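Local coordinates for glutathione S-transferase 2 (Heligmosomoides polygyrus, PDB 1TW9) that transfers glutathione to electrophilic substrates, probably including halogenated compounds, as a member of the glutathione transferase superfamily, at the interface of chains A and B. Coordinates in Å, arbitrary orientation; residue numbers count along the deposited sequence, not the author numbering. Chains: chain A/B, glutathione S-transferase 2.

The interface of chains A and B. Residues chain A 90-91, 93-94, 139; chain B 48, 62-63.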
# COMPACT_ATOMS: atom_id res chain seq x y z
N SER A 90 -3.69 6.78 -1.55
CA SER A 90 -3.06 7.62 -0.54
C SER A 90 -3.88 7.55 0.76
O SER A 90 -3.30 7.50 1.85
CB SER A 90 -2.87 9.09 -1.00
OG SER A 90 -4.09 9.77 -1.00
N LEU A 91 -5.22 7.51 0.65
CA LEU A 91 -6.08 7.45 1.85
C LEU A 91 -5.92 6.08 2.56
O LEU A 91 -5.96 6.00 3.77
CB LEU A 91 -7.54 7.72 1.46
CG LEU A 91 -7.74 9.23 1.24
CD1 LEU A 91 -8.90 9.36 0.32
CD2 LEU A 91 -7.96 9.86 2.58
N ASP A 93 -3.30 4.22 2.45
CA ASP A 93 -2.00 4.21 3.10
C ASP A 93 -2.00 5.06 4.39
O ASP A 93 -1.36 4.73 5.37
CB ASP A 93 -1.02 4.85 2.21
CG ASP A 93 -0.43 3.92 1.21
OD1 ASP A 93 -0.58 2.67 1.41
OD2 ASP A 93 0.30 4.37 0.26
N ALA A 94 -2.67 6.19 4.36
CA ALA A 94 -2.87 6.97 5.61
C ALA A 94 -3.60 6.14 6.64
O ALA A 94 -3.30 6.23 7.83
CB ALA A 94 -3.63 8.24 5.32
N PHE A 139 -11.00 15.47 3.35
CA PHE A 139 -11.34 14.86 2.08
C PHE A 139 -12.88 14.83 1.83
O PHE A 139 -13.35 15.20 0.74
CB PHE A 139 -10.71 13.46 1.99
CG PHE A 139 -9.29 13.50 1.55
CD1 PHE A 139 -8.28 13.80 2.41
CD2 PHE A 139 -8.94 13.19 0.22
CE1 PHE A 139 -6.94 13.79 2.02
CE2 PHE A 139 -7.60 13.22 -0.18
CZ PHE A 139 -6.60 13.53 0.70
N PHE B 48 -1.60 14.68 4.71
CA PHE B 48 -1.59 13.95 5.96
C PHE B 48 -0.46 14.40 6.90
O PHE B 48 0.05 13.62 7.75
CB PHE B 48 -1.43 12.50 5.65
CG PHE B 48 -2.45 12.00 4.73
CD1 PHE B 48 -2.11 11.65 3.40
CD2 PHE B 48 -3.75 11.92 5.11
CE1 PHE B 48 -3.08 11.24 2.50
CE2 PHE B 48 -4.71 11.47 4.17
CZ PHE B 48 -4.35 11.19 2.90
N ALA B 62 -0.10 12.49 -1.80
CA ALA B 62 0.77 12.07 -0.75
C ALA B 62 0.92 10.57 -0.71
O ALA B 62 0.21 9.83 -1.38
CB ALA B 62 0.24 12.59 0.61
N GLN B 63 1.91 10.14 0.09
CA GLN B 63 2.15 8.76 0.56
C GLN B 63 3.06 8.10 -0.46
O GLN B 63 2.76 7.99 -1.67
CB GLN B 63 0.88 7.96 0.79
CG GLN B 63 -0.04 8.49 1.86
CD GLN B 63 0.41 8.22 3.30
OE1 GLN B 63 0.02 8.93 4.27
NE2 GLN B 63 1.24 7.22 3.45
O HOH W 1 -2.90 12.33 -1.09
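With CG of B:Phe48 opposite its own carbonyl carbon and beside the backbone N (chi1 -56°), the phenyl ring reaches out of its loop and enters chain A between A:Ser90, A:Leu91, A:Ala94 and A:Phe139. The methyl CB of A:Ala94 lies over one face of the ring, displaced toward the rim and 3.6 Å from CE2 of B:Phe48, a CH-pi contact. The far end of the ring meets two more groups: CZ of B:Phe48 is 3.8 Å from CE1 of A:Phe139 and 3.9 Å from CD2 of A:Leu91. That leucine methyl serves both aromatics, lying in the plane at the edge of the B:Phe48 ring while sitting above the centre of the A:Phe139 ring. The A:Leu91 and A:Phe139 side chains both run roughly perpendicular to B:Phe48, which wedges in like a key. An alanine in place of B:Phe48 would probably leave the A:Ala94 methyl without its aromatic face and open a gap against A:Leu91 and A:Phe139.

Next to this apolar plug, B:Gln63 bends at chi2 (-76°) and lays its chain along the helix. Its CG comes 3.4 Å from the carbonyl O of A:Ser90, and NE2 of its amide is 3.5 Å from CB of A:Asp93. B:Gln63 and A:Asp93 run past each other in opposite directions, their amide and carboxylate planes 57° apart. A:Ser90 adds a polar link, its hydroxyl OG lying 2.8 Å from water 1, which takes a nearly straight hydrogen bond from the backbone N of B:Ala62 at 2.9 Å.

In the fold, a loop of the N-terminal glutathione-binding domain of B, together with the end of strand 59-62 and the residue after it, docks on helices 82-101 and 119-142 of A. This is the lock-and-key arrangement known from several GST classes, and the two-fold repeats it with the chains exchanged.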